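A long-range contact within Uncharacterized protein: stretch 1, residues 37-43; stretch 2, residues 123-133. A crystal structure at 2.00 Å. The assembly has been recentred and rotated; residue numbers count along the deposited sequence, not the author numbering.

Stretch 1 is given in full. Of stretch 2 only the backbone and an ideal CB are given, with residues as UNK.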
# COMPACT_ATOMS: atom_id res chain seq x y z
N ALA A 37 -0.59 -3.69 5.24
CA ALA A 37 -0.31 -4.64 4.18
C ALA A 37 0.28 -5.92 4.76
O ALA A 37 1.14 -5.88 5.64
CB ALA A 37 0.64 -4.05 3.18
N ILE A 38 -0.18 -7.06 4.26
CA ILE A 38 0.42 -8.34 4.63
C ILE A 38 1.05 -8.93 3.38
O ILE A 38 0.36 -9.17 2.39
CB ILE A 38 -0.62 -9.31 5.22
CG1 ILE A 38 -1.25 -8.69 6.47
CG2 ILE A 38 0.04 -10.64 5.58
CD1 ILE A 38 -2.26 -9.60 7.21
N PRO A 39 2.38 -9.17 3.41
CA PRO A 39 2.99 -9.74 2.20
C PRO A 39 2.39 -11.11 1.87
O PRO A 39 2.05 -11.92 2.76
CB PRO A 39 4.48 -9.84 2.57
CG PRO A 39 4.66 -8.96 3.78
CD PRO A 39 3.35 -8.96 4.50
N THR A 40 2.26 -11.37 0.58
CA THR A 40 1.60 -12.56 0.10
C THR A 40 2.57 -13.74 0.14
O THR A 40 3.10 -14.21 -0.88
CB THR A 40 1.05 -12.32 -1.30
OG1 THR A 40 0.28 -11.11 -1.26
CG2 THR A 40 0.16 -13.48 -1.75
N VAL A 41 2.81 -14.19 1.37
CA VAL A 41 3.76 -15.25 1.65
C VAL A 41 3.18 -16.12 2.74
O VAL A 41 2.82 -15.62 3.81
CB VAL A 41 5.11 -14.71 2.12
CG1 VAL A 41 6.06 -15.86 2.38
CG2 VAL A 41 5.71 -13.74 1.10
N ILE A 42 3.07 -17.41 2.48
CA ILE A 42 2.61 -18.34 3.51
C ILE A 42 3.58 -19.52 3.66
O ILE A 42 4.38 -19.79 2.77
CB ILE A 42 1.18 -18.84 3.21
CG1 ILE A 42 1.17 -19.79 2.02
CG2 ILE A 42 0.22 -17.64 3.00
CD1 ILE A 42 -0.21 -20.34 1.68
N ALA A 43 3.50 -20.19 4.80
CA ALA A 43 4.34 -21.36 5.08
C ALA A 43 3.61 -22.28 6.06
O ALA A 43 3.04 -21.80 7.04
CB ALA A 43 5.72 -20.93 5.65
N UNK A 123 -5.17 -20.42 -5.07
CA UNK A 123 -6.12 -19.66 -4.25
C UNK A 123 -5.69 -19.55 -2.79
O UNK A 123 -5.88 -18.49 -2.19
CB UNK A 123 -7.50 -20.31 -4.32
N UNK A 124 -5.10 -20.61 -2.21
CA UNK A 124 -4.74 -20.53 -0.81
C UNK A 124 -3.65 -19.47 -0.57
O UNK A 124 -3.64 -18.84 0.49
CB UNK A 124 -4.27 -21.90 -0.32
N UNK A 125 -2.77 -19.24 -1.55
CA UNK A 125 -1.76 -18.18 -1.42
C UNK A 125 -2.39 -16.81 -1.13
O UNK A 125 -1.80 -15.98 -0.44
CB UNK A 125 -0.92 -18.10 -2.70
N UNK A 126 -3.57 -16.57 -1.69
CA UNK A 126 -4.19 -15.26 -1.62
C UNK A 126 -5.32 -15.21 -0.60
O UNK A 126 -5.54 -14.16 0.00
CB UNK A 126 -4.72 -14.86 -3.00
N UNK A 127 -6.01 -16.32 -0.38
CA UNK A 127 -7.08 -16.34 0.62
C UNK A 127 -6.55 -16.25 2.05
O UNK A 127 -7.11 -15.53 2.89
CB UNK A 127 -7.91 -17.61 0.46
N UNK A 128 -5.47 -16.97 2.33
CA UNK A 128 -4.95 -16.99 3.69
C UNK A 128 -4.52 -15.58 4.15
O UNK A 128 -4.92 -15.15 5.22
CB UNK A 128 -3.77 -17.96 3.78
N UNK A 129 -3.75 -14.84 3.33
CA UNK A 129 -3.46 -13.47 3.76
C UNK A 129 -4.69 -12.56 3.79
O UNK A 129 -4.76 -11.69 4.66
CB UNK A 129 -2.41 -12.86 2.83
N UNK A 130 -5.64 -12.77 2.90
CA UNK A 130 -6.86 -11.96 2.92
C UNK A 130 -7.64 -12.18 4.22
O UNK A 130 -7.98 -11.22 4.91
CB UNK A 130 -7.74 -12.29 1.71
N UNK A 131 -7.91 -13.43 4.56
CA UNK A 131 -8.67 -13.73 5.78
C UNK A 131 -7.91 -13.28 7.01
O UNK A 131 -8.50 -12.79 7.98
CB UNK A 131 -8.98 -15.23 5.87
N UNK A 132 -6.60 -13.44 6.97
CA UNK A 132 -5.75 -13.00 8.07
C UNK A 132 -5.84 -11.49 8.24
O UNK A 132 -5.90 -11.00 9.38
CB UNK A 132 -4.30 -13.42 7.83
N UNK A 133 -5.87 -10.76 7.13
CA UNK A 133 -5.94 -9.30 7.22
C UNK A 133 -7.27 -8.88 7.86
O UNK A 133 -7.31 -7.98 8.72
CB UNK A 133 -5.79 -8.67 5.84

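Stretch 2 is a helix that runs at 147° to strand 37-39, nearer antiparallel than parallel. No hydrogen bond joins the two stretches directly, so apolar packing and one water carry the contact.

Position 123 has nothing of stretch 1 within 5.5 Å of its ideal CB. Many side chains would fit, polar ones included. It is Lys123, which makes no contact here.

At position 124 the CA-to-CB bond points sideways, and the ideal CB lies 4.8 Å from Ile42 CD1. A long chain could lay its methylenes against that methyl. Lys124 does so: its CG is 3.9 Å from Ile42 CD1, and its NZ is hydrogen-bonded elsewhere in the structure.

Position 125 also points sideways. Its ideal CB is 4.8 Å from Thr40 CG2 and 5.0 Å from Ile42 CD1. Two methyl groups favour an apolar residue such as Leu, Ile or Met. It is Leu125, with chi1 m and chi2 t, and its CD2 lies 4.1 Å from Ile42 CD1. Its backbone O sits 3.4 Å from Thr40 CG2. That carbonyl has no hydrogen-bond partner in the model: the N of position 129, four residues on, makes no bond to the turn before.

Position 126 points away, with its ideal CB 5.2 Å from Thr40 CG2. A small residue would hardly touch, whereas a longer one could turn back. Thr40 OG1 offers a polar partner. His126 has its ring end nearer than its CB: ND1 is 3.7 Å from Thr40 CG2, with the methyl oblique to the ring. The O of one water links the side chains, 2.6 Å from His126 ND1 and, in a weak bond, 3.3 Å from Thr40 OG1.

Position 127 is out of reach and stretch 1 sets no limit. It is Leu127.

Position 128 points toward stretch 1, with its ideal CB 4.1 Å from Ile42 CG2. Ala, Val, Ile or Leu would suit. In Ile128, CD1 reaches 3.8 Å from Ile42 CD1.

Position 129 points toward Ile38 and Thr40; its ideal CB is 4.3 Å from Ile38 CG2. The helix is kinked here, and phi is -67°, so proline joins the compact apolar candidates. Pro129 has no amide hydrogen to give to the turn before. Its CG packs 4.0 Å from Ile42 CG2, and its CB is 4.5 Å from Ile38 CG2.

Positions 130 and 131 have nothing of stretch 1 within 5.5 Å of their ideal CB atoms, so stretch 1 would allow side chains of many sizes. They are Leu130 and Phe131, and neither makes contact here.

Position 132 points toward Ile38 CD1, 4.4 Å from the ideal CB. Ala, Val or Thr would fit. Thr132 puts CG2 3.9 Å from Ile38 CD1, while its OG1 donates to Ile128 O at 2.7 Å.

At position 133 the ideal CB is 3.9 Å from Ile38 CD1, which favours Ala, Ser or Thr. Ser133 CA is 3.7 Å from Ile38 CD1, and its OG donates to Leu130 O at 2.7 Å.

Stretch 2 123-133: KKLHLIPLFTS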
# COMPACT_ATOMS: atom_id res chain seq x y z
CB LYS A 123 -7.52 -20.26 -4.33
CG LYS A 123 -7.64 -21.66 -3.75
CD LYS A 123 -9.04 -22.21 -3.87
CE LYS A 123 -9.17 -23.56 -3.18
NZ LYS A 123 -10.58 -24.00 -3.07
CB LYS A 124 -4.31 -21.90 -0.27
CG LYS A 124 -2.86 -22.29 -0.47
CD LYS A 124 -2.61 -23.68 0.14
CE LYS A 124 -1.18 -24.15 -0.09
NZ LYS A 124 -0.83 -24.25 -1.54
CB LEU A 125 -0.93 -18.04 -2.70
CG LEU A 125 -0.12 -19.23 -3.22
CD1 LEU A 125 0.54 -18.89 -4.56
CD2 LEU A 125 0.92 -19.66 -2.18
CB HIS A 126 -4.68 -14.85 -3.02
CG HIS A 126 -3.56 -14.73 -4.01
ND1 HIS A 126 -2.73 -13.63 -4.06
CD2 HIS A 126 -3.10 -15.59 -4.94
CE1 HIS A 126 -1.82 -13.81 -4.99
NE2 HIS A 126 -2.01 -15.00 -5.54
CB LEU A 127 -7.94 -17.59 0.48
CG LEU A 127 -8.80 -17.65 -0.78
CD1 LEU A 127 -9.46 -19.02 -0.91
CD2 LEU A 127 -9.85 -16.54 -0.77
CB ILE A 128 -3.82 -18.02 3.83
CG1 ILE A 128 -4.43 -19.44 3.81
CG2 ILE A 128 -3.03 -17.78 5.11
CD1 ILE A 128 -3.44 -20.60 3.75
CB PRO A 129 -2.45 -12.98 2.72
CG PRO A 129 -1.79 -14.25 2.25
CD PRO A 129 -2.92 -15.23 2.18
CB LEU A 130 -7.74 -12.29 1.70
CG LEU A 130 -9.21 -11.87 1.77
CD1 LEU A 130 -9.38 -10.35 1.53
CD2 LEU A 130 -10.06 -12.65 0.78
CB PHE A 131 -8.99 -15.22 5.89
CG PHE A 131 -10.02 -15.69 4.91
CD1 PHE A 131 -11.05 -14.86 4.52
CD2 PHE A 131 -9.95 -16.97 4.37
CE1 PHE A 131 -12.01 -15.30 3.60
CE2 PHE A 131 -10.90 -17.41 3.46
CZ PHE A 131 -11.93 -16.58 3.08
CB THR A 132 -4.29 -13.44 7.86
OG1 THR A 132 -4.22 -14.86 7.83
CG2 THR A 132 -3.40 -12.92 8.98
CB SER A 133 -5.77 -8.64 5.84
OG SER A 133 -6.96 -8.74 5.05
O HOH W 1 -2.78 -11.65 -2.42
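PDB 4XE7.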